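Local coordinates for amide synthase (Vibrio cholerae, PDB 1L5A), which probably acts as a stand-alone condensation enzyme of the nonribosomal peptide synthetase type, forming an amide bond during assembly of the siderophore vibriobactin, at residues L222-A227 against I232-A237; L256-M261 against R303-H308; P84-Q89 against E117-T122. All coordinates share one frame; numbering follows the deposited sequence.

Interaction 1: L222-A227 against I232-A237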
ATOM      1  N   LEU A 222      26.873  23.743   5.291  1.00 62.30           N
ATOM      2  CA  LEU A 222      26.631  23.705   3.845  1.00 58.45           C
ATOM      3  C   LEU A 222      25.951  22.398   3.443  1.00 56.71           C
ATOM      4  O   LEU A 222      25.029  22.384   2.617  1.00 52.80           O
ATOM      5  CB  LEU A 222      27.954  23.847   3.087  1.00 57.24           C
ATOM      6  CG  LEU A 222      27.907  23.632   1.570  1.00 60.51           C
ATOM      7  CD1 LEU A 222      26.969  24.627   0.911  1.00 54.35           C
ATOM      8  CD2 LEU A 222      29.309  23.782   1.005  1.00 67.64           C
ATOM      9  N   LEU A 223      26.422  21.305   4.041  1.00 56.12           N
ATOM     10  CA  LEU A 223      25.898  19.965   3.786  1.00 52.93           C
ATOM     11  C   LEU A 223      24.398  19.987   4.043  1.00 57.80           C
ATOM     12  O   LEU A 223      23.603  19.497   3.230  1.00 55.07           O
ATOM     13  CB  LEU A 223      26.555  18.957   4.730  1.00 44.07           C
ATOM     14  CG  LEU A 223      26.709  17.486   4.333  1.00 44.44           C
ATOM     15  CD1 LEU A 223      26.467  16.657   5.585  1.00 36.41           C
ATOM     16  CD2 LEU A 223      25.757  17.073   3.213  1.00 23.34           C
ATOM     17  N   LEU A 224      24.016  20.557   5.187  1.00 57.08           N
ATOM     18  CA  LEU A 224      22.609  20.646   5.540  1.00 57.83           C
ATOM     19  C   LEU A 224      21.892  21.479   4.493  1.00 61.95           C
ATOM     20  O   LEU A 224      20.974  20.978   3.842  1.00 65.52           O
ATOM     21  CB  LEU A 224      22.437  21.258   6.929  1.00 52.86           C
ATOM     22  CG  LEU A 224      22.812  20.305   8.069  1.00 54.67           C
ATOM     23  CD1 LEU A 224      22.936  21.060   9.387  1.00 52.41           C
ATOM     24  CD2 LEU A 224      21.754  19.218   8.166  1.00 52.48           C
ATOM     25  N   LYS A 225      22.316  22.731   4.306  1.00 62.35           N
ATOM     26  CA  LYS A 225      21.674  23.586   3.308  1.00 63.40           C
ATOM     27  C   LYS A 225      21.484  22.805   2.021  1.00 60.85           C
ATOM     28  O   LYS A 225      20.361  22.645   1.542  1.00 59.43           O
ATOM     29  CB  LYS A 225      22.500  24.841   3.022  1.00 69.21           C
ATOM     30  CG  LYS A 225      22.237  26.008   3.969  1.00 78.57           C
ATOM     31  CD  LYS A 225      22.671  25.684   5.389  1.00 83.70           C
ATOM     32  CE  LYS A 225      22.608  26.904   6.295  1.00 85.82           C
ATOM     33  NZ  LYS A 225      23.132  26.598   7.661  1.00 88.58           N
ATOM     34  N   LEU A 226      22.585  22.304   1.473  1.00 58.10           N
ATOM     35  CA  LEU A 226      22.531  21.534   0.240  1.00 58.24           C
ATOM     36  C   LEU A 226      21.445  20.468   0.290  1.00 59.32           C
ATOM     37  O   LEU A 226      20.697  20.289  -0.670  1.00 60.00           O
ATOM     38  CB  LEU A 226      23.884  20.883  -0.014  1.00 57.65           C
ATOM     39  CG  LEU A 226      24.926  21.838  -0.573  1.00 56.41           C
ATOM     40  CD1 LEU A 226      26.323  21.323  -0.305  1.00 60.28           C
ATOM     41  CD2 LEU A 226      24.672  21.990  -2.063  1.00 58.92           C
ATOM     42  N   ALA A 227      21.364  19.770   1.420  1.00 59.00           N
ATOM     43  CA  ALA A 227      20.380  18.712   1.621  1.00 56.78           C
ATOM     44  C   ALA A 227      18.968  19.265   1.550  1.00 58.47           C
ATOM     45  O   ALA A 227      18.124  18.756   0.807  1.00 56.97           O
ATOM     46  CB  ALA A 227      20.602  18.063   2.966  1.00 64.34           C
ATOM     47  N   ILE A 232      16.177  16.415   0.385  1.00 54.21           N
ATOM     48  CA  ILE A 232      16.771  15.124   0.713  1.00 52.61           C
ATOM     49  C   ILE A 232      17.477  15.279   2.053  1.00 51.83           C
ATOM     50  O   ILE A 232      17.812  16.397   2.451  1.00 47.81           O
ATOM     51  CB  ILE A 232      17.808  14.651  -0.350  1.00 53.60           C
ATOM     52  CG1 ILE A 232      18.919  15.688  -0.510  1.00 50.74           C
ATOM     53  CG2 ILE A 232      17.113  14.369  -1.684  1.00 48.09           C
ATOM     54  CD1 ILE A 232      19.989  15.263  -1.499  1.00 50.09           C
ATOM     55  N   GLY A 233      17.672  14.170   2.761  1.00 50.56           N
ATOM     56  CA  GLY A 233      18.359  14.239   4.039  1.00 51.86           C
ATOM     57  C   GLY A 233      19.864  14.272   3.791  1.00 53.83           C
ATOM     58  O   GLY A 233      20.318  13.892   2.706  1.00 50.67           O
ATOM     59  N   TRP A 234      20.648  14.709   4.776  1.00 50.54           N
ATOM     60  CA  TRP A 234      22.086  14.756   4.565  1.00 51.26           C
ATOM     61  C   TRP A 234      22.719  13.411   4.232  1.00 47.89           C
ATOM     62  O   TRP A 234      23.667  13.354   3.450  1.00 48.52           O
ATOM     63  CB  TRP A 234      22.806  15.405   5.747  1.00 56.86           C
ATOM     64  CG  TRP A 234      22.620  14.757   7.040  1.00 55.01           C
ATOM     65  CD1 TRP A 234      21.641  15.010   7.944  1.00 52.09           C
ATOM     66  CD2 TRP A 234      23.481  13.788   7.630  1.00 55.77           C
ATOM     67  NE1 TRP A 234      21.841  14.266   9.075  1.00 50.14           N
ATOM     68  CE2 TRP A 234      22.966  13.504   8.913  1.00 53.13           C
ATOM     69  CE3 TRP A 234      24.644  13.130   7.202  1.00 53.58           C
ATOM     70  CZ2 TRP A 234      23.573  12.592   9.781  1.00 51.05           C
ATOM     71  CZ3 TRP A 234      25.253  12.225   8.059  1.00 49.81           C
ATOM     72  CH2 TRP A 234      24.714  11.964   9.340  1.00 59.55           C
ATOM     73  N   PRO A 235      22.222  12.310   4.822  1.00 44.26           N
ATOM     74  CA  PRO A 235      22.848  11.031   4.463  1.00 43.38           C
ATOM     75  C   PRO A 235      22.757  10.791   2.936  1.00 40.43           C
ATOM     76  O   PRO A 235      23.767  10.550   2.276  1.00 39.99           O
ATOM     77  CB  PRO A 235      22.041  10.015   5.270  1.00 36.69           C
ATOM     78  CG  PRO A 235      21.686  10.799   6.513  1.00 36.07           C
ATOM     79  CD  PRO A 235      21.279  12.142   5.946  1.00 38.48           C
ATOM     80  N   ASP A 236      21.549  10.863   2.386  1.00 37.29           N
ATOM     81  CA  ASP A 236      21.352  10.675   0.950  1.00 38.37           C
ATOM     82  C   ASP A 236      22.160  11.705   0.166  1.00 40.64           C
ATOM     83  O   ASP A 236      22.587  11.437  -0.962  1.00 39.33           O
ATOM     84  CB  ASP A 236      19.877  10.844   0.569  1.00 37.90           C
ATOM     85  CG  ASP A 236      19.080   9.558   0.686  1.00 43.59           C
ATOM     86  OD1 ASP A 236      19.677   8.492   0.969  1.00 43.78           O
ATOM     87  OD2 ASP A 236      17.846   9.619   0.475  1.00 48.39           O
ATOM     88  N   ALA A 237      22.348  12.884   0.760  1.00 35.11           N
ATOM     89  CA  ALA A 237      23.095  13.958   0.110  1.00 41.48           C
ATOM     90  C   ALA A 237      24.568  13.585  -0.015  1.00 44.68           C
ATOM     91  O   ALA A 237      25.177  13.812  -1.063  1.00 43.99           O
ATOM     92  CB  ALA A 237      22.951  15.263   0.896  1.00 37.94           C
TER
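Ala227 and Ile232 face each other across the short turn that joins helix 217-229 to helix 234-249, two consecutive helices. The turn is tied by one backbone bond, Ile232 N to Ala227 O at 3.1 Å, nearly straight at the hydrogen (169°) although the donor is tilted 33° from the carbonyl plane. Gly233 follows as N-cap, and its O accepts the amide of Ala237 to start the second helix. Between the two helices the contacts are apolar. Leu223 straddles the start of the second helix with its two methyls: CD1 lies 3.9 Å from Trp234 CB, and CD2 sits 4.1 Å from Ala237 CB. Ala227 CB fills the inner corner, 4.2 Å from Ala237 CB. Trp234 has CG between its backbone N and carbonyl carbon (chi1 59°), a turn that swings the indole out of the inter-helix space; CD1 of the ring still comes 4.2 Å from Leu224 CD2, while Pro235 CD lies over one ring face. Pro370 and Pro338, from loops, touch the indole, and Pro370 also meets Leu223. Behind helix 217-229, Leu222 and Leu226 pack on helix 415-420, with helix 387-409 meeting Leu222 and helix 291-307 meeting Leu226.

Interaction 2: L256-M261 against R303-H308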
ATOM      1  N   LEU A 256      28.361   2.551  -7.226  1.00 38.88           N
ATOM      2  CA  LEU A 256      28.609   2.919  -5.828  1.00 31.86           C
ATOM      3  C   LEU A 256      27.643   2.034  -5.058  1.00 31.46           C
ATOM      4  O   LEU A 256      26.450   2.109  -5.293  1.00 36.63           O
ATOM      5  CB  LEU A 256      28.239   4.366  -5.546  1.00 27.49           C
ATOM      6  CG  LEU A 256      29.087   5.134  -4.522  1.00 37.42           C
ATOM      7  CD1 LEU A 256      28.225   6.230  -3.903  1.00 30.20           C
ATOM      8  CD2 LEU A 256      29.645   4.216  -3.442  1.00 22.40           C
ATOM      9  N   TRP A 257      28.135   1.197  -4.148  1.00 33.96           N
ATOM     10  CA  TRP A 257      27.249   0.326  -3.397  1.00 27.99           C
ATOM     11  C   TRP A 257      26.800   0.973  -2.108  1.00 36.24           C
ATOM     12  O   TRP A 257      27.582   1.661  -1.443  1.00 38.53           O
ATOM     13  CB  TRP A 257      27.912  -1.012  -3.106  1.00 34.84           C
ATOM     14  CG  TRP A 257      28.109  -1.873  -4.323  1.00 33.30           C
ATOM     15  CD1 TRP A 257      29.101  -1.762  -5.258  1.00 29.88           C
ATOM     16  CD2 TRP A 257      27.286  -2.970  -4.739  1.00 34.83           C
ATOM     17  NE1 TRP A 257      28.945  -2.726  -6.228  1.00 27.35           N
ATOM     18  CE2 TRP A 257      27.841  -3.479  -5.937  1.00 29.62           C
ATOM     19  CE3 TRP A 257      26.131  -3.573  -4.216  1.00 31.53           C
ATOM     20  CZ2 TRP A 257      27.286  -4.567  -6.622  1.00 33.10           C
ATOM     21  CZ3 TRP A 257      25.575  -4.662  -4.898  1.00 36.74           C
ATOM     22  CH2 TRP A 257      26.155  -5.146  -6.088  1.00 37.11           C
ATOM     23  N   LEU A 258      25.527   0.740  -1.779  1.00 37.73           N
ATOM     24  CA  LEU A 258      24.860   1.286  -0.596  1.00 35.22           C
ATOM     25  C   LEU A 258      24.185   0.228   0.239  1.00 32.96           C
ATOM     26  O   LEU A 258      23.845  -0.855  -0.250  1.00 35.71           O
ATOM     27  CB  LEU A 258      23.713   2.207  -0.986  1.00 40.21           C
ATOM     28  CG  LEU A 258      23.919   3.430  -1.832  1.00 50.93           C
ATOM     29  CD1 LEU A 258      22.567   3.986  -2.192  1.00 49.27           C
ATOM     30  CD2 LEU A 258      24.738   4.436  -1.050  1.00 53.00           C
ATOM     31  N   PRO A 259      23.971   0.536   1.520  1.00 27.52           N
ATOM     32  CA  PRO A 259      23.290  -0.452   2.341  1.00 28.71           C
ATOM     33  C   PRO A 259      21.884   0.124   2.557  1.00 31.08           C
ATOM     34  O   PRO A 259      21.750   1.248   3.058  1.00 36.28           O
ATOM     35  CB  PRO A 259      24.126  -0.473   3.627  1.00 20.32           C
ATOM     36  CG  PRO A 259      24.491   0.941   3.798  1.00 19.35           C
ATOM     37  CD  PRO A 259      24.755   1.462   2.362  1.00 21.79           C
ATOM     38  N   PHE A 260      20.849  -0.586   2.112  1.00 24.93           N
ATOM     39  CA  PHE A 260      19.480  -0.127   2.372  1.00 24.84           C
ATOM     40  C   PHE A 260      19.016  -0.910   3.622  1.00 29.23           C
ATOM     41  O   PHE A 260      18.908  -2.151   3.598  1.00 26.35           O
ATOM     42  CB  PHE A 260      18.552  -0.417   1.194  1.00 28.71           C
ATOM     43  CG  PHE A 260      17.097  -0.225   1.524  1.00 35.58           C
ATOM     44  CD1 PHE A 260      16.662   0.951   2.143  1.00 35.16           C
ATOM     45  CD2 PHE A 260      16.172  -1.241   1.285  1.00 28.76           C
ATOM     46  CE1 PHE A 260      15.335   1.110   2.523  1.00 31.72           C
ATOM     47  CE2 PHE A 260      14.835  -1.092   1.664  1.00 28.67           C
ATOM     48  CZ  PHE A 260      14.419   0.086   2.284  1.00 34.87           C
ATOM     49  N   MET A 261      18.768  -0.191   4.716  1.00 28.00           N
ATOM     50  CA  MET A 261      18.379  -0.821   5.981  1.00 28.17           C
ATOM     51  C   MET A 261      17.219  -1.821   5.848  1.00 31.30           C
ATOM     52  O   MET A 261      17.199  -2.867   6.520  1.00 30.87           O
ATOM     53  CB  MET A 261      18.022   0.258   7.013  1.00 34.87           C
ATOM     54  CG  MET A 261      19.129   1.258   7.291  1.00 36.14           C
ATOM     55  SD  MET A 261      20.690   0.415   7.626  1.00 45.74           S
ATOM     56  CE  MET A 261      21.767   1.058   6.353  1.00 48.95           C
ATOM     57  N   ARG A 303      16.447   7.074  -4.035  1.00 40.72           N
ATOM     58  CA  ARG A 303      15.102   6.768  -3.540  1.00 41.54           C
ATOM     59  C   ARG A 303      14.524   5.551  -4.256  1.00 42.22           C
ATOM     60  O   ARG A 303      13.917   4.652  -3.654  1.00 41.12           O
ATOM     61  CB  ARG A 303      14.169   7.934  -3.790  1.00 36.78           C
ATOM     62  CG  ARG A 303      12.816   7.718  -3.185  1.00 30.07           C
ATOM     63  CD  ARG A 303      12.852   8.331  -1.819  1.00 38.99           C
ATOM     64  NE  ARG A 303      12.686   7.365  -0.749  1.00 37.10           N
ATOM     65  CZ  ARG A 303      13.147   7.568   0.480  1.00 43.93           C
ATOM     66  NH1 ARG A 303      13.792   8.699   0.768  1.00 34.82           N
ATOM     67  NH2 ARG A 303      12.985   6.638   1.410  1.00 46.78           N
ATOM     68  N   SER A 304      14.700   5.560  -5.567  1.00 38.24           N
ATOM     69  CA  SER A 304      14.233   4.482  -6.397  1.00 39.20           C
ATOM     70  C   SER A 304      14.826   3.167  -5.888  1.00 42.85           C
ATOM     71  O   SER A 304      14.158   2.138  -5.922  1.00 41.62           O
ATOM     72  CB  SER A 304      14.653   4.751  -7.839  1.00 34.37           C
ATOM     73  OG  SER A 304      14.268   3.691  -8.678  1.00 49.52           O
ATOM     74  N   LEU A 305      16.075   3.195  -5.414  1.00 40.56           N
ATOM     75  CA  LEU A 305      16.703   1.975  -4.908  1.00 40.81           C
ATOM     76  C   LEU A 305      15.954   1.493  -3.657  1.00 36.28           C
ATOM     77  O   LEU A 305      15.650   0.313  -3.510  1.00 26.57           O
ATOM     78  CB  LEU A 305      18.179   2.214  -4.569  1.00 39.26           C
ATOM     79  CG  LEU A 305      19.165   2.583  -5.683  1.00 46.44           C
ATOM     80  CD1 LEU A 305      20.537   2.709  -5.065  1.00 46.00           C
ATOM     81  CD2 LEU A 305      19.200   1.523  -6.796  1.00 43.11           C
ATOM     82  N   TYR A 306      15.656   2.414  -2.756  1.00 32.11           N
ATOM     83  CA  TYR A 306      14.934   2.055  -1.537  1.00 38.59           C
ATOM     84  C   TYR A 306      13.550   1.452  -1.828  1.00 35.93           C
ATOM     85  O   TYR A 306      13.145   0.495  -1.176  1.00 32.17           O
ATOM     86  CB  TYR A 306      14.775   3.289  -0.644  1.00 38.03           C
ATOM     87  CG  TYR A 306      16.079   3.937  -0.249  1.00 37.13           C
ATOM     88  CD1 TYR A 306      16.113   5.274   0.160  1.00 37.27           C
ATOM     89  CD2 TYR A 306      17.270   3.199  -0.208  1.00 36.11           C
ATOM     90  CE1 TYR A 306      17.296   5.865   0.612  1.00 31.20           C
ATOM     91  CE2 TYR A 306      18.466   3.781   0.248  1.00 36.92           C
ATOM     92  CZ  TYR A 306      18.468   5.112   0.657  1.00 36.39           C
ATOM     93  OH  TYR A 306      19.622   5.690   1.123  1.00 34.42           O
ATOM     94  N   LEU A 307      12.831   2.011  -2.800  1.00 34.38           N
ATOM     95  CA  LEU A 307      11.501   1.505  -3.138  1.00 35.76           C
ATOM     96  C   LEU A 307      11.496   0.056  -3.637  1.00 35.30           C
ATOM     97  O   LEU A 307      10.525  -0.674  -3.424  1.00 35.67           O
ATOM     98  CB  LEU A 307      10.832   2.425  -4.170  1.00 35.48           C
ATOM     99  CG  LEU A 307      10.488   3.812  -3.605  1.00 40.13           C
ATOM    100  CD1 LEU A 307      10.313   4.813  -4.728  1.00 33.02           C
ATOM    101  CD2 LEU A 307       9.229   3.728  -2.744  1.00 33.34           C
ATOM    102  N   HIS A 308      12.570  -0.369  -4.293  1.00 30.58           N
ATOM    103  CA  HIS A 308      12.636  -1.742  -4.782  1.00 29.75           C
ATOM    104  C   HIS A 308      13.653  -2.499  -3.933  1.00 34.47           C
ATOM    105  O   HIS A 308      13.979  -3.661  -4.214  1.00 32.62           O
ATOM    106  CB  HIS A 308      13.043  -1.763  -6.263  1.00 37.98           C
ATOM    107  CG  HIS A 308      12.140  -0.953  -7.148  1.00 42.47           C
ATOM    108  ND1 HIS A 308      12.305   0.403  -7.343  1.00 41.55           N
ATOM    109  CD2 HIS A 308      11.021  -1.296  -7.831  1.00 41.95           C
ATOM    110  CE1 HIS A 308      11.329   0.861  -8.103  1.00 37.29           C
ATOM    111  NE2 HIS A 308      10.534  -0.149  -8.413  1.00 43.07           N
TER
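Phe260, at the end of strand 255-260, sets its ring against Tyr306 near the C-terminal end of helix 291-307. The two planes are near parallel (25°) but slid apart, with centroids 5.1 Å from each other, and the rings barely overlap; the approach is at one side, Phe260 CD1 to Tyr306 CD2 at 3.3 Å. Tyr306 lays its backbone over the Phe260 face instead: its CA stands 4.1 Å from the centroid of the Phe260 ring, 8° off the normal, a CH-pi contact. Phe260 gets there with CG opposite its own N (chi1 168°), which carries the ring off the strand toward the helix. Two residues back, Leu258 CD1 meets Leu305 CD1 at 3.7 Å, the side chains crossing at about a right angle. Further out, the Tyr306 hydroxyl is hydrogen-bonded to Asp236, and Arg303 sets one face of its guanidinium against Tyr306 CD1 while making cation-pi contacts with Trp264 and with Trp178 of the second subunit. Leu305 continues onto Trp184 and Tyr187 of helix 175-189. The strand-helix join therefore rests on dispersion and ring contacts, and the polar end of Tyr306 is satisfied by a third element, helix 234-249.

Interaction 3: P84-Q89 against E117-T122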
ATOM      1  N   PRO A  84      41.789  -4.148  33.111  1.00 40.20           N
ATOM      2  CA  PRO A  84      42.476  -5.214  32.384  1.00 40.91           C
ATOM      3  C   PRO A  84      41.767  -6.554  32.553  1.00 42.49           C
ATOM      4  O   PRO A  84      41.734  -7.382  31.636  1.00 43.31           O
ATOM      5  CB  PRO A  84      43.868  -5.195  33.008  1.00 38.23           C
ATOM      6  CG  PRO A  84      44.086  -3.733  33.195  1.00 38.31           C
ATOM      7  CD  PRO A  84      42.761  -3.285  33.802  1.00 43.70           C
ATOM      8  N   LEU A  85      41.186  -6.770  33.725  1.00 42.51           N
ATOM      9  CA  LEU A  85      40.503  -8.028  33.956  1.00 41.11           C
ATOM     10  C   LEU A  85      39.284  -8.121  33.027  1.00 42.73           C
ATOM     11  O   LEU A  85      39.039  -9.161  32.405  1.00 40.91           O
ATOM     12  CB  LEU A  85      40.066  -8.135  35.419  1.00 43.81           C
ATOM     13  CG  LEU A  85      40.184  -9.538  36.038  1.00 54.50           C
ATOM     14  CD1 LEU A  85      39.688 -10.616  35.040  1.00 41.59           C
ATOM     15  CD2 LEU A  85      41.655  -9.795  36.433  1.00 46.06           C
ATOM     16  N   ALA A  86      38.527  -7.028  32.929  1.00 31.28           N
ATOM     17  CA  ALA A  86      37.351  -7.011  32.078  1.00 33.98           C
ATOM     18  C   ALA A  86      37.752  -7.219  30.607  1.00 35.40           C
ATOM     19  O   ALA A  86      37.206  -8.103  29.930  1.00 31.83           O
ATOM     20  CB  ALA A  86      36.586  -5.694  32.261  1.00 28.25           C
ATOM     21  N   TRP A  87      38.724  -6.441  30.123  1.00 30.20           N
ATOM     22  CA  TRP A  87      39.156  -6.586  28.733  1.00 34.05           C
ATOM     23  C   TRP A  87      39.768  -7.927  28.333  1.00 33.98           C
ATOM     24  O   TRP A  87      39.746  -8.273  27.158  1.00 38.62           O
ATOM     25  CB  TRP A  87      40.086  -5.440  28.332  1.00 29.01           C
ATOM     26  CG  TRP A  87      39.303  -4.185  28.112  1.00 31.97           C
ATOM     27  CD1 TRP A  87      39.056  -3.200  29.024  1.00 37.79           C
ATOM     28  CD2 TRP A  87      38.572  -3.827  26.933  1.00 32.30           C
ATOM     29  NE1 TRP A  87      38.217  -2.251  28.489  1.00 36.26           N
ATOM     30  CE2 TRP A  87      37.902  -2.611  27.207  1.00 32.45           C
ATOM     31  CE3 TRP A  87      38.415  -4.418  25.670  1.00 28.69           C
ATOM     32  CZ2 TRP A  87      37.088  -1.972  26.268  1.00 27.24           C
ATOM     33  CZ3 TRP A  87      37.609  -3.784  24.742  1.00 35.87           C
ATOM     34  CH2 TRP A  87      36.953  -2.569  25.047  1.00 29.81           C
ATOM     35  N   ARG A  88      40.303  -8.693  29.279  1.00 30.71           N
ATOM     36  CA  ARG A  88      40.863  -9.990  28.908  1.00 40.66           C
ATOM     37  C   ARG A  88      39.700 -10.890  28.542  1.00 40.35           C
ATOM     38  O   ARG A  88      39.796 -11.710  27.631  1.00 45.50           O
ATOM     39  CB  ARG A  88      41.609 -10.666  30.067  1.00 42.10           C
ATOM     40  CG  ARG A  88      42.893 -10.020  30.495  1.00 53.71           C
ATOM     41  CD  ARG A  88      43.424 -10.696  31.749  1.00 52.01           C
ATOM     42  NE  ARG A  88      44.656 -10.064  32.210  1.00 57.51           N
ATOM     43  CZ  ARG A  88      45.200 -10.267  33.407  1.00 58.33           C
ATOM     44  NH1 ARG A  88      44.617 -11.091  34.271  1.00 64.81           N
ATOM     45  NH2 ARG A  88      46.321  -9.642  33.746  1.00 52.23           N
ATOM     46  N   GLN A  89      38.602 -10.749  29.274  1.00 38.93           N
ATOM     47  CA  GLN A  89      37.444 -11.590  29.028  1.00 37.48           C
ATOM     48  C   GLN A  89      36.710 -11.139  27.784  1.00 40.38           C
ATOM     49  O   GLN A  89      36.084 -11.946  27.100  1.00 38.54           O
ATOM     50  CB  GLN A  89      36.511 -11.584  30.241  1.00 40.72           C
ATOM     51  CG  GLN A  89      37.149 -12.153  31.509  1.00 29.41           C
ATOM     52  CD  GLN A  89      36.171 -12.245  32.638  1.00 34.77           C
ATOM     53  OE1 GLN A  89      35.385 -13.185  32.711  1.00 42.39           O
ATOM     54  NE2 GLN A  89      36.191 -11.255  33.524  1.00 37.06           N
ATOM     55  N   GLU A 117      31.960   3.742  37.088  1.00 35.01           N
ATOM     56  CA  GLU A 117      32.425   3.202  35.828  1.00 33.14           C
ATOM     57  C   GLU A 117      31.863   1.813  35.537  1.00 33.99           C
ATOM     58  O   GLU A 117      32.078   0.866  36.309  1.00 37.38           O
ATOM     59  CB  GLU A 117      33.969   3.139  35.817  1.00 28.70           C
ATOM     60  CG  GLU A 117      34.702   4.484  35.936  1.00 32.66           C
ATOM     61  CD  GLU A 117      34.345   5.508  34.825  1.00 49.87           C
ATOM     62  OE1 GLU A 117      33.958   5.120  33.692  1.00 46.25           O
ATOM     63  OE2 GLU A 117      34.480   6.726  35.082  1.00 51.86           O
ATOM     64  N   HIS A 118      31.158   1.692  34.419  1.00 26.76           N
ATOM     65  CA  HIS A 118      30.589   0.404  34.002  1.00 34.72           C
ATOM     66  C   HIS A 118      30.954   0.077  32.552  1.00 34.64           C
ATOM     67  O   HIS A 118      31.064   0.971  31.694  1.00 34.90           O
ATOM     68  CB  HIS A 118      29.052   0.394  34.129  1.00 34.07           C
ATOM     69  CG  HIS A 118      28.559   0.346  35.541  1.00 35.13           C
ATOM     70  ND1 HIS A 118      28.555   1.451  36.367  1.00 35.39           N
ATOM     71  CD2 HIS A 118      28.098  -0.688  36.287  1.00 31.95           C
ATOM     72  CE1 HIS A 118      28.115   1.095  37.562  1.00 37.67           C
ATOM     73  NE2 HIS A 118      27.831  -0.196  37.540  1.00 35.41           N
ATOM     74  N   LEU A 119      31.122  -1.211  32.280  1.00 31.01           N
ATOM     75  CA  LEU A 119      31.462  -1.652  30.940  1.00 29.15           C
ATOM     76  C   LEU A 119      30.489  -2.715  30.473  1.00 30.02           C
ATOM     77  O   LEU A 119      30.385  -3.770  31.091  1.00 29.86           O
ATOM     78  CB  LEU A 119      32.874  -2.229  30.903  1.00 29.20           C
ATOM     79  CG  LEU A 119      33.397  -2.464  29.490  1.00 26.98           C
ATOM     80  CD1 LEU A 119      33.392  -1.141  28.748  1.00 27.75           C
ATOM     81  CD2 LEU A 119      34.800  -3.050  29.539  1.00 35.59           C
ATOM     82  N   ILE A 120      29.773  -2.422  29.391  1.00 26.10           N
ATOM     83  CA  ILE A 120      28.820  -3.357  28.809  1.00 27.26           C
ATOM     84  C   ILE A 120      29.365  -3.861  27.485  1.00 30.46           C
ATOM     85  O   ILE A 120      29.758  -3.074  26.618  1.00 32.60           O
ATOM     86  CB  ILE A 120      27.481  -2.692  28.504  1.00 31.25           C
ATOM     87  CG1 ILE A 120      26.777  -2.314  29.799  1.00 32.97           C
ATOM     88  CG2 ILE A 120      26.618  -3.635  27.696  1.00 21.38           C
ATOM     89  CD1 ILE A 120      25.710  -1.273  29.598  1.00 32.72           C
ATOM     90  N   TYR A 121      29.366  -5.173  27.333  1.00 24.81           N
ATOM     91  CA  TYR A 121      29.857  -5.803  26.130  1.00 30.26           C
ATOM     92  C   TYR A 121      28.744  -6.646  25.519  1.00 32.78           C
ATOM     93  O   TYR A 121      28.191  -7.544  26.163  1.00 33.14           O
ATOM     94  CB  TYR A 121      31.072  -6.692  26.455  1.00 25.26           C
ATOM     95  CG  TYR A 121      31.534  -7.567  25.316  1.00 27.32           C
ATOM     96  CD1 TYR A 121      32.181  -7.025  24.192  1.00 33.36           C
ATOM     97  CD2 TYR A 121      31.325  -8.939  25.352  1.00 31.16           C
ATOM     98  CE1 TYR A 121      32.611  -7.850  23.127  1.00 31.09           C
ATOM     99  CE2 TYR A 121      31.748  -9.770  24.302  1.00 36.24           C
ATOM    100  CZ  TYR A 121      32.389  -9.222  23.199  1.00 39.37           C
ATOM    101  OH  TYR A 121      32.801 -10.063  22.189  1.00 38.20           O
ATOM    102  N   THR A 122      28.431  -6.351  24.264  1.00 30.89           N
ATOM    103  CA  THR A 122      27.398  -7.063  23.531  1.00 29.59           C
ATOM    104  C   THR A 122      27.996  -7.662  22.267  1.00 29.60           C
ATOM    105  O   THR A 122      28.660  -6.968  21.516  1.00 32.80           O
ATOM    106  CB  THR A 122      26.298  -6.097  23.124  1.00 22.66           C
ATOM    107  OG1 THR A 122      25.787  -5.466  24.299  1.00 33.50           O
ATOM    108  CG2 THR A 122      25.174  -6.829  22.392  1.00 15.35           C
TER
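Helix 82-94 lies against strand 117-125 with its backbone well clear of it, the nearest CA atoms, those of Ala86 and Leu119, being 8.0 Å apart. Side chains bridge the interval, and a single methyl does most of the work: CD2 of Leu119. Its reach follows from the first torsion, which sets CG opposite the backbone N (chi1 -169°) and sends the branch out from the strand to the helix. There Leu119 CD2 meets the indole of Trp87, 3.7 Å from NE1 and 3.9 Å from CE2. The methyl stands 3.5 Å above the plane of the indole but displaced to its rim, beside NE1 and CE2, an oblique approach. Trp87 and Leu119 cross at about a right angle. Ala86 points its CB at the strand, 4.2 Å from Leu119 CD2, so that one methyl touches both the small side chain and the indole. Helix 82-94 is the connection of a beta-alpha-beta crossover: it follows strand 72-75 and leads to strand 107-114, which is parallel to strand 72-75 and next to it in the mixed sheet. Strand 117-125 comes next after 107-114 and is antiparallel to it; it runs into the HHxxxD motif that marks condensation domains. Leu119 and Tyr121 face helix 82-94, where both also touch Ile90 and the Tyr121 hydroxyl bonds to Asp93. Ile120 and Thr122 turn to the other side of the sheet and pack on helix 131-150. Trp87 extends past Leu119 to Ser26 of strand 22-30, and Ala86 touches Tyr111 of strand 107-114, which spreads the helix across three neighbouring strands.

Along the chain interaction 3 closes first, then interaction 1, then interaction 2. Interactions 1 and 2 are neighbours, their centres about 17 Å apart: helix 234-249 leads directly into strand 255-260, and Asp236 OD1 in the first reaches Tyr306 OH in the second at 2.8 Å, a probable hydrogen bond. Helix 291-307 serves both, packing on the helix pair 217-229 and 234-249 and on the strand. Interaction 3 belongs to the five-stranded sheet, with its centre about 38 Å from that of interaction 1 and 37 Å from that of interaction 2, and lies across the chain's centre from interaction 2. This separation is consistent with the two-lobed build of condensation domains, each lobe packing its own core.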